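Local structure of VP24 (White spot syndrome virus, 5HLJ) at residues G27-F36 with V83-Y94. The protein is a major envelope protein of White spot syndrome virus, a membrane-associated structural component of the virion. Residues are numbered along the deposited sequence; the frame is centred on the assembly and turned at random.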
loop_
_atom_site.group_PDB
_atom_site.type_symbol
_atom_site.label_atom_id
_atom_site.label_comp_id
_atom_site.label_asym_id
_atom_site.label_seq_id
_atom_site.Cartn_x
_atom_site.Cartn_y
_atom_site.Cartn_z
ATOM N N GLY A 27 8.462 14.774 10.798
ATOM C CA GLY A 27 9.200 15.668 9.927
ATOM C C GLY A 27 10.067 16.637 10.719
ATOM O O GLY A 27 9.681 17.083 11.796
ATOM N N VAL A 28 11.248 16.942 10.187
ATOM C CA VAL A 28 12.130 17.958 10.754
ATOM C C VAL A 28 12.434 19.034 9.710
ATOM O O VAL A 28 13.214 18.786 8.792
ATOM C CB VAL A 28 13.468 17.361 11.231
ATOM C CG1 VAL A 28 14.337 18.445 11.840
ATOM C CG2 VAL A 28 13.236 16.235 12.216
ATOM N N ALA A 29 11.826 20.214 9.852
ATOM C CA ALA A 29 12.017 21.324 8.901
ATOM C C ALA A 29 13.499 21.609 8.622
ATOM O O ALA A 29 13.928 21.610 7.472
ATOM C CB ALA A 29 11.313 22.595 9.408
ATOM N N ARG A 30 14.280 21.820 9.677
ATOM C CA ARG A 30 15.704 22.097 9.527
ATOM C C ARG A 30 16.484 20.823 9.165
ATOM O O ARG A 30 16.728 19.960 10.005
ATOM C CB ARG A 30 16.268 22.727 10.807
ATOM C CG ARG A 30 17.663 23.308 10.650
ATOM C CD ARG A 30 17.709 24.780 11.066
ATOM N NE ARG A 30 19.023 25.379 10.825
ATOM C CZ ARG A 30 19.563 26.351 11.558
ATOM N NH1 ARG A 30 18.902 26.851 12.598
ATOM N NH2 ARG A 30 20.765 26.823 11.249
ATOM N N GLY A 31 16.878 20.718 7.902
ATOM C CA GLY A 31 17.592 19.547 7.428
ATOM C C GLY A 31 16.767 18.773 6.415
ATOM O O GLY A 31 17.295 17.892 5.723
ATOM N N ASN A 32 15.474 19.110 6.336
ATOM C CA ASN A 32 14.548 18.473 5.410
ATOM C C ASN A 32 14.554 16.951 5.568
ATOM O O ASN A 32 14.709 16.213 4.599
ATOM C CB ASN A 32 14.895 18.868 3.971
ATOM C CG ASN A 32 14.514 20.305 3.650
ATOM O OD1 ASN A 32 15.150 21.247 4.109
ATOM N ND2 ASN A 32 13.481 20.477 2.839
ATOM N N HIS A 33 14.400 16.490 6.806
ATOM C CA HIS A 33 14.444 15.069 7.102
ATOM C C HIS A 33 13.172 14.525 7.747
ATOM O O HIS A 33 12.331 15.274 8.247
ATOM C CB HIS A 33 15.613 14.755 8.030
ATOM C CG HIS A 33 16.934 14.670 7.337
ATOM N ND1 HIS A 33 17.910 15.627 7.479
ATOM C CD2 HIS A 33 17.442 13.733 6.502
ATOM C CE1 HIS A 33 18.969 15.282 6.766
ATOM N NE2 HIS A 33 18.710 14.135 6.168
ATOM N N PHE A 34 13.050 13.204 7.731
ATOM C CA PHE A 34 12.135 12.519 8.627
ATOM C C PHE A 34 12.974 11.991 9.759
ATOM O O PHE A 34 14.134 11.677 9.564
ATOM C CB PHE A 34 11.388 11.377 7.931
ATOM C CG PHE A 34 10.186 11.821 7.175
ATOM C CD1 PHE A 34 9.051 12.251 7.848
ATOM C CD2 PHE A 34 10.182 11.806 5.790
ATOM C CE1 PHE A 34 7.933 12.656 7.151
ATOM C CE2 PHE A 34 9.067 12.216 5.088
ATOM C CZ PHE A 34 7.943 12.645 5.766
ATOM N N ASN A 35 12.389 11.878 10.941
ATOM C CA ASN A 35 13.128 11.418 12.108
ATOM C C ASN A 35 12.333 10.358 12.875
ATOM O O ASN A 35 11.155 10.568 13.195
ATOM C CB ASN A 35 13.458 12.617 13.007
ATOM C CG ASN A 35 14.512 12.299 14.046
ATOM O OD1 ASN A 35 15.394 11.467 13.824
ATOM N ND2 ASN A 35 14.428 12.968 15.189
ATOM N N PHE A 36 12.959 9.212 13.151
ATOM C CA PHE A 36 12.278 8.149 13.898
ATOM C C PHE A 36 11.899 8.596 15.306
ATOM O O PHE A 36 12.547 9.464 15.881
ATOM C CB PHE A 36 13.147 6.902 14.009
ATOM C CG PHE A 36 13.293 6.135 12.724
ATOM C CD1 PHE A 36 12.166 5.656 12.044
ATOM C CD2 PHE A 36 14.560 5.851 12.212
ATOM C CE1 PHE A 36 12.304 4.932 10.863
ATOM C CE2 PHE A 36 14.707 5.133 11.031
ATOM C CZ PHE A 36 13.567 4.668 10.357
ATOM N N VAL A 83 16.849 17.960 -1.958
ATOM C CA VAL A 83 15.741 18.673 -1.366
ATOM C C VAL A 83 15.980 20.178 -1.454
ATOM O O VAL A 83 17.117 20.649 -1.380
ATOM C CB VAL A 83 15.529 18.259 0.091
ATOM C CG1 VAL A 83 14.956 16.825 0.155
ATOM C CG2 VAL A 83 16.832 18.371 0.848
ATOM N N ASN A 84 14.899 20.924 -1.625
ATOM C CA ASN A 84 14.967 22.370 -1.583
ATOM C C ASN A 84 15.006 22.819 -0.128
ATOM O O ASN A 84 13.969 22.941 0.538
ATOM C CB ASN A 84 13.778 22.981 -2.344
ATOM C CG ASN A 84 13.755 24.501 -2.292
ATOM O OD1 ASN A 84 14.657 25.134 -1.742
ATOM N ND2 ASN A 84 12.717 25.094 -2.872
ATOM N N LYS A 85 16.213 23.074 0.364
ATOM C CA LYS A 85 16.398 23.449 1.761
ATOM C C LYS A 85 15.864 24.851 2.064
ATOM O O LYS A 85 15.760 25.232 3.220
ATOM C CB LYS A 85 17.874 23.324 2.129
ATOM C CG LYS A 85 18.502 22.061 1.541
ATOM C CD LYS A 85 19.834 21.706 2.169
ATOM C CE LYS A 85 20.462 20.495 1.474
ATOM N NZ LYS A 85 21.658 19.986 2.205
ATOM N N ALA A 86 15.478 25.601 1.031
ATOM C CA ALA A 86 14.847 26.910 1.235
ATOM C C ALA A 86 13.442 26.801 1.830
ATOM O O ALA A 86 12.902 27.783 2.342
ATOM C CB ALA A 86 14.789 27.681 -0.073
ATOM N N GLU A 87 12.842 25.615 1.724
ATOM C CA GLU A 87 11.510 25.361 2.269
ATOM C C GLU A 87 11.518 24.043 3.016
ATOM O O GLU A 87 12.564 23.400 3.125
ATOM C CB GLU A 87 10.466 25.326 1.166
ATOM C CG GLU A 87 10.231 26.643 0.469
ATOM C CD GLU A 87 9.566 26.464 -0.884
ATOM O OE1 GLU A 87 8.396 26.030 -0.924
ATOM O OE2 GLU A 87 10.216 26.749 -1.914
ATOM N N SER A 88 10.361 23.622 3.524
ATOM C CA SER A 88 10.305 22.326 4.189
ATOM C C SER A 88 9.184 21.445 3.618
ATOM O O SER A 88 8.433 20.834 4.376
ATOM C CB SER A 88 10.136 22.506 5.701
ATOM O OG SER A 88 8.995 23.291 5.984
ATOM N N LYS A 89 9.097 21.386 2.286
ATOM C CA LYS A 89 8.102 20.583 1.571
ATOM C C LYS A 89 8.685 19.263 1.090
ATOM O O LYS A 89 7.975 18.256 0.983
ATOM C CB LYS A 89 7.539 21.343 0.368
ATOM C CG LYS A 89 6.826 22.585 0.763
ATOM C CD LYS A 89 6.288 23.355 -0.414
ATOM C CE LYS A 89 5.779 24.708 0.084
ATOM N NZ LYS A 89 4.881 25.386 -0.873
ATOM N N GLU A 90 9.979 19.280 0.799
ATOM C CA GLU A 90 10.665 18.111 0.276
ATOM C C GLU A 90 11.501 17.475 1.369
ATOM O O GLU A 90 12.453 18.078 1.854
ATOM C CB GLU A 90 11.522 18.496 -0.928
ATOM C CG GLU A 90 10.734 19.250 -1.983
ATOM C CD GLU A 90 11.539 19.563 -3.247
ATOM O OE1 GLU A 90 12.794 19.612 -3.186
ATOM O OE2 GLU A 90 10.900 19.748 -4.308
ATOM N N LEU A 91 11.119 16.264 1.774
ATOM C CA LEU A 91 11.716 15.614 2.943
ATOM C C LEU A 91 12.303 14.262 2.604
ATOM O O LEU A 91 11.826 13.568 1.706
ATOM C CB LEU A 91 10.682 15.448 4.058
ATOM C CG LEU A 91 10.581 16.528 5.135
ATOM C CD1 LEU A 91 10.344 17.893 4.515
ATOM C CD2 LEU A 91 9.464 16.194 6.130
ATOM N N GLU A 92 13.337 13.880 3.334
ATOM C CA GLU A 92 13.965 12.597 3.091
ATOM C C GLU A 92 14.180 11.853 4.404
ATOM O O GLU A 92 14.547 12.442 5.415
ATOM C CB GLU A 92 15.282 12.793 2.338
ATOM C CG GLU A 92 16.016 11.498 1.967
ATOM C CD GLU A 92 17.315 11.748 1.205
ATOM O OE1 GLU A 92 17.622 12.921 0.870
ATOM O OE2 GLU A 92 18.043 10.766 0.942
ATOM N N LEU A 93 13.885 10.564 4.405
ATOM C CA LEU A 93 14.352 9.697 5.473
ATOM C C LEU A 93 15.710 9.138 5.044
ATOM O O LEU A 93 15.807 8.474 4.015
ATOM C CB LEU A 93 13.364 8.554 5.758
ATOM C CG LEU A 93 13.952 7.518 6.723
ATOM C CD1 LEU A 93 14.004 8.070 8.164
ATOM C CD2 LEU A 93 13.230 6.177 6.649
ATOM N N TYR A 94 16.758 9.437 5.802
ATOM C CA TYR A 94 18.065 8.864 5.526
ATOM C C TYR A 94 18.420 7.986 6.715
ATOM O O TYR A 94 18.842 8.484 7.772
ATOM C CB TYR A 94 19.126 9.956 5.290
ATOM C CG TYR A 94 20.454 9.415 4.793
ATOM C CD1 TYR A 94 20.816 9.503 3.451
ATOM C CD2 TYR A 94 21.344 8.800 5.672
ATOM C CE1 TYR A 94 22.043 8.991 3.005
ATOM C CE2 TYR A 94 22.547 8.286 5.242
ATOM C CZ TYR A 94 22.902 8.380 3.912
ATOM O OH TYR A 94 24.118 7.848 3.515
HETATM O O HOH W 1 15.838 11.393 7.892
#
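Asn32 turns its CG anti to its own carbonyl carbon (chi1 -73°), and a chi2 of 73° then points ND2 into the loop 83-89 and the start of strand 90-99. Asn32 ND2 gives a nearly straight bond to Glu90 O (2.8 Å), which lies in the amide plane, and a second to Glu87 O (3.1 Å), tilted somewhat from it; a weak third reaches Asn84 O. Val83 CG2 packs against Asn32 CB at 3.7 Å, while Asn32 OD1 rests near Lys85 CA. Asn32 and His33 both face Val28 in a G1 bulge that ends the turn between strands 19-28 and 33-42.

Beyond Asn32 the strands run in the same general direction, their short axes splayed by 42°, and are bridged only at His33 and Glu92. Glu92 N donates to Asn32 O and Phe34 N to Glu92 O (2.9 Å). The Glu92 carboxylate bonds His79 ND1 through OE1 and Thr80 N through OE2, and His33 NE2 bonds Asp78 O. On the apolar side, Leu91 sets CD2 over one face of the Phe34 ring, a CH-pi contact 4.0 Å from the centroid, the two side chains crossing at about a right angle; Phe147 meets the same ring. Further along, Leu93 CD1 lies over a face of Phe36, and Leu93 CD2 is 4.0 Å from Phe36 CZ.

One buried amide thus gives firm bonds to two carbonyls, Glu87 O and Glu90 O, and a weak one to Asn84 O, which Glu87 N also bonds; this ties the loop to the hairpin turn, whereas between the strands the apolar packing of Leu91 and Leu93 on Phe34 and Phe36 adds to the two backbone bonds.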